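Local coordinates for fibronectin type-III domain-containing protein (Caldanaerobacter subterraneus subsp. tengcongensis, PDB 7JGT) that is of unconfirmed function but contributes an extremely heat-stable fibronectin type III domain, probably a structural module of a larger bacterial protein, at residues A[22-27]-A[67-72]. The protein carries 1 engineered substitution. Sequence-based numbering, arbitrary orientation. Where two conformers were deposited one is given.
Sequences LRLRWS and YCFALR. Engineered in segment 67-72: Cys68 (natural residue Thr).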
ATOM      1  N   LEU A  22      -3.810   5.231   8.125  1.00 17.31           N
ATOM      2  CA  LEU A  22      -3.870   3.780   8.025  1.00 12.84           C
ATOM      3  C   LEU A  22      -2.454   3.220   7.946  1.00 14.10           C
ATOM      4  O   LEU A  22      -1.536   3.871   7.438  1.00 14.71           O
ATOM      5  CB  LEU A  22      -4.688   3.333   6.812  1.00 12.69           C
ATOM      6  CG  LEU A  22      -6.195   3.610   6.872  1.00 12.80           C
ATOM      7  CD1 LEU A  22      -6.829   3.271   5.538  1.00 15.33           C
ATOM      8  CD2 LEU A  22      -6.864   2.830   8.003  1.00 14.25           C
ATOM      9  N   ARG A  23      -2.285   2.012   8.471  1.00 15.03           N
ATOM     10  CA  ARG A  23      -0.999   1.324   8.462  1.00 16.61           C
ATOM     11  C   ARG A  23      -1.027   0.265   7.369  1.00 13.72           C
ATOM     12  O   ARG A  23      -1.907  -0.602   7.363  1.00 20.26           O
ATOM     13  CB  ARG A  23      -0.714   0.697   9.826  1.00 22.19           C
ATOM     14  CG  ARG A  23       0.513  -0.197   9.888  1.00 26.41           C
ATOM     15  CD  ARG A  23       0.490  -1.019  11.175  1.00 28.27           C
ATOM     16  NE  ARG A  23       1.784  -1.620  11.488  1.00 37.40           N
ATOM     17  CZ  ARG A  23       1.952  -2.680  12.276  1.00 34.55           C
ATOM     18  NH1 ARG A  23       0.902  -3.280  12.834  1.00 31.41           N
ATOM     19  NH2 ARG A  23       3.175  -3.143  12.503  1.00 28.46           N
ATOM     20  N   LEU A  24      -0.092   0.365   6.432  1.00 15.30           N
ATOM     21  CA  LEU A  24       0.087  -0.606   5.363  1.00 12.89           C
ATOM     22  C   LEU A  24       1.294  -1.473   5.701  1.00 15.66           C
ATOM     23  O   LEU A  24       2.309  -0.963   6.173  1.00 14.44           O
ATOM     24  CB  LEU A  24       0.309   0.089   4.015  1.00 15.83           C
ATOM     25  CG  LEU A  24      -0.911   0.468   3.168  1.00 13.46           C
ATOM     26  CD1 LEU A  24      -1.814   1.411   3.929  1.00 14.00           C
ATOM     27  CD2 LEU A  24      -0.489   1.120   1.854  1.00 12.32           C
ATOM     28  N   ARG A  25       1.174  -2.778   5.453  1.00 19.45           N
ATOM     29  CA  ARG A  25       2.207  -3.760   5.779  1.00 20.29           C
ATOM     30  C   ARG A  25       2.260  -4.813   4.685  1.00 11.79           C
ATOM     31  O   ARG A  25       1.234  -5.154   4.092  1.00 13.58           O
ATOM     32  CB  ARG A  25       1.929  -4.468   7.111  1.00 24.11           C
ATOM     33  CG  ARG A  25       2.351  -3.725   8.341  1.00 29.29           C
ATOM     34  CD  ARG A  25       2.312  -4.667   9.537  1.00 34.84           C
ATOM     35  NE  ARG A  25       0.961  -5.140   9.818  1.00 32.05           N
ATOM     36  CZ  ARG A  25       0.677  -6.222  10.537  1.00 35.35           C
ATOM     37  NH1 ARG A  25       1.653  -6.958  11.053  1.00 36.00           N
ATOM     38  NH2 ARG A  25      -0.587  -6.566  10.744  1.00 39.68           N
ATOM     39  N   TRP A  26       3.458  -5.334   4.420  1.00 11.60           N
ATOM     40  CA  TRP A  26       3.613  -6.386   3.423  1.00 15.24           C
ATOM     41  C   TRP A  26       4.892  -7.162   3.707  1.00 14.93           C
ATOM     42  O   TRP A  26       5.717  -6.776   4.538  1.00 13.62           O
ATOM     43  CB  TRP A  26       3.623  -5.820   1.991  1.00 13.24           C
ATOM     44  CG  TRP A  26       4.694  -4.776   1.777  1.00 15.66           C
ATOM     45  CD1 TRP A  26       5.982  -4.990   1.372  1.00 14.17           C
ATOM     46  CD2 TRP A  26       4.561  -3.360   1.963  1.00 12.95           C
ATOM     47  NE1 TRP A  26       6.664  -3.792   1.317  1.00 14.13           N
ATOM     48  CE2 TRP A  26       5.810  -2.779   1.664  1.00 15.98           C
ATOM     49  CE3 TRP A  26       3.509  -2.531   2.359  1.00 15.41           C
ATOM     50  CZ2 TRP A  26       6.037  -1.399   1.748  1.00 16.67           C
ATOM     51  CZ3 TRP A  26       3.733  -1.156   2.444  1.00 12.41           C
ATOM     52  CH2 TRP A  26       4.995  -0.610   2.145  1.00 11.81           C
ATOM     53  N   SER A  27       5.023  -8.289   3.025  1.00 14.58           N
ATOM     54  CA  SER A  27       6.162  -9.162   3.218  1.00 14.05           C
ATOM     55  C   SER A  27       7.290  -8.751   2.297  1.00 14.46           C
ATOM     56  O   SER A  27       7.062  -8.196   1.220  1.00 14.85           O
ATOM     57  CB  SER A  27       5.775 -10.606   2.936  1.00 16.07           C
ATOM     58  OG  SER A  27       5.594 -10.756   1.545  1.00 16.86           O
ATOM     59  N   TYR A  67     -10.619   3.123   2.562  1.00 18.51           N
ATOM     60  CA  TYR A  67      -9.623   3.364   1.534  1.00 17.20           C
ATOM     61  C   TYR A  67      -9.110   2.034   1.009  1.00 17.09           C
ATOM     62  O   TYR A  67      -8.827   1.123   1.789  1.00 14.85           O
ATOM     63  CB  TYR A  67      -8.465   4.190   2.080  1.00 16.39           C
ATOM     64  CG  TYR A  67      -8.816   5.631   2.352  1.00 19.19           C
ATOM     65  CD1 TYR A  67      -8.741   6.585   1.348  1.00 19.16           C
ATOM     66  CD2 TYR A  67      -9.216   6.045   3.623  1.00 19.67           C
ATOM     67  CE1 TYR A  67      -9.054   7.919   1.599  1.00 25.00           C
ATOM     68  CE2 TYR A  67      -9.536   7.369   3.885  1.00 21.06           C
ATOM     69  CZ  TYR A  67      -9.456   8.305   2.869  1.00 24.29           C
ATOM     70  OH  TYR A  67      -9.767   9.628   3.125  1.00 23.54           O
ATOM     71  N   CYS A  68      -9.012   1.917  -0.311  0.56 16.98           N
ATOM     72  CA  CYS A  68      -8.392   0.767  -0.951  0.56 18.19           C
ATOM     73  C   CYS A  68      -7.047   1.182  -1.523  0.56 19.13           C
ATOM     74  O   CYS A  68      -6.940   2.227  -2.173  0.56 20.44           O
ATOM     75  CB  CYS A  68      -9.268   0.195  -2.063  0.56 18.97           C
ATOM     76  SG  CYS A  68      -8.586  -1.312  -2.786  0.56 21.22           S
ATOM     77  N   PHE A  69      -6.029   0.366  -1.284  1.00 17.93           N
ATOM     78  CA  PHE A  69      -4.687   0.648  -1.766  1.00 19.35           C
ATOM     79  C   PHE A  69      -4.229  -0.444  -2.728  1.00 16.58           C
ATOM     80  O   PHE A  69      -4.733  -1.567  -2.708  1.00 17.78           O
ATOM     81  CB  PHE A  69      -3.707   0.798  -0.594  1.00 15.10           C
ATOM     82  CG  PHE A  69      -4.069   1.915   0.351  1.00 18.15           C
ATOM     83  CD1 PHE A  69      -3.658   3.210   0.105  1.00 19.11           C
ATOM     84  CD2 PHE A  69      -4.837   1.672   1.478  1.00 16.02           C
ATOM     85  CE1 PHE A  69      -4.005   4.237   0.972  1.00 19.92           C
ATOM     86  CE2 PHE A  69      -5.181   2.700   2.348  1.00 17.36           C
ATOM     87  CZ  PHE A  69      -4.769   3.976   2.093  1.00 16.23           C
ATOM     88  N   ALA A  70      -3.299  -0.091  -3.603  1.00 13.79           N
ATOM     89  CA  ALA A  70      -2.654  -1.055  -4.480  1.00 15.03           C
ATOM     90  C   ALA A  70      -1.155  -0.965  -4.241  1.00 15.05           C
ATOM     91  O   ALA A  70      -0.600   0.135  -4.179  1.00 14.27           O
ATOM     92  CB  ALA A  70      -2.983  -0.792  -5.949  1.00 17.91           C
ATOM     93  N   LEU A  71      -0.513  -2.118  -4.107  1.00 11.31           N
ATOM     94  CA  LEU A  71       0.905  -2.220  -3.814  1.00 12.17           C
ATOM     95  C   LEU A  71       1.578  -3.045  -4.896  1.00 15.73           C
ATOM     96  O   LEU A  71       1.041  -4.071  -5.325  1.00 15.90           O
ATOM     97  CB  LEU A  71       1.131  -2.885  -2.446  1.00 12.13           C
ATOM     98  CG  LEU A  71       2.573  -3.193  -2.045  1.00 11.80           C
ATOM     99  CD1 LEU A  71       3.263  -1.973  -1.463  1.00 14.37           C
ATOM    100  CD2 LEU A  71       2.591  -4.363  -1.061  1.00 16.40           C
ATOM    101  N   ARG A  72       2.755  -2.606  -5.338  1.00 14.21           N
ATOM    102  CA  ARG A  72       3.566  -3.415  -6.232  1.00 12.85           C
ATOM    103  C   ARG A  72       5.038  -3.245  -5.881  1.00 13.59           C
ATOM    104  O   ARG A  72       5.447  -2.235  -5.303  1.00 14.79           O
ATOM    105  CB  ARG A  72       3.330  -3.042  -7.700  1.00 13.66           C
ATOM    106  CG  ARG A  72       3.768  -1.617  -8.044  1.00 14.63           C
ATOM    107  CD  ARG A  72       3.273  -1.233  -9.431  1.00 20.54           C
ATOM    108  NE  ARG A  72       3.870   0.006  -9.931  1.00 15.89           N
ATOM    109  CZ  ARG A  72       3.769   0.411 -11.191  1.00 18.78           C
ATOM    110  NH1 ARG A  72       3.101  -0.327 -12.068  1.00 15.16           N
ATOM    111  NH2 ARG A  72       4.339   1.548 -11.583  1.00 17.50           N
TER
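Leu71 CD1 sits over one face of the Trp26 indole in a CH-pi contact, 3.8 Å from the centroid of its six-membered ring and 9° off the ring normal. Its sister methyl CD2 presses against the root of the same side chain, 3.5 Å from Trp26 CB. Chi1 of 57° brings the indole back over its own backbone and, with the ring turned about CB-CG, broadside to the branch of Leu71. Were Trp26 replaced by an alanine, both Leu71 methyls would probably lose their aromatic cover and a gap would open between the sheets. The second CH-pi contact has the roles exchanged: Leu24 CD1 stands over the face of the Phe69 ring, 4.1 Å from its centroid, while CD2 reaches back to Phe69 CG.

This is the core of the fibronectin type III beta-sandwich. Strand 22-25 is the middle of the three-stranded sheet, strand 66-75 an inner strand of the four-stranded one; here they run in roughly the same direction, 28° apart, with axes 9.9 Å from each other. No hydrogen bond joins the two segments.

The remaining contacts are plain apolar packing. Leu22 CD1 meets the edge of the Phe69 ring, close to its plane, at 3.6 Å from CE2, and also touches Tyr67 CB at 3.9 Å. Val12 and Ile37 add to the same interior, while the Tyr67 hydroxyl is hydrogen-bonded to the backbone N of Ser62. On the outer face of strand 22-25, Arg23 and Arg25 both form salt bridges with Glu13.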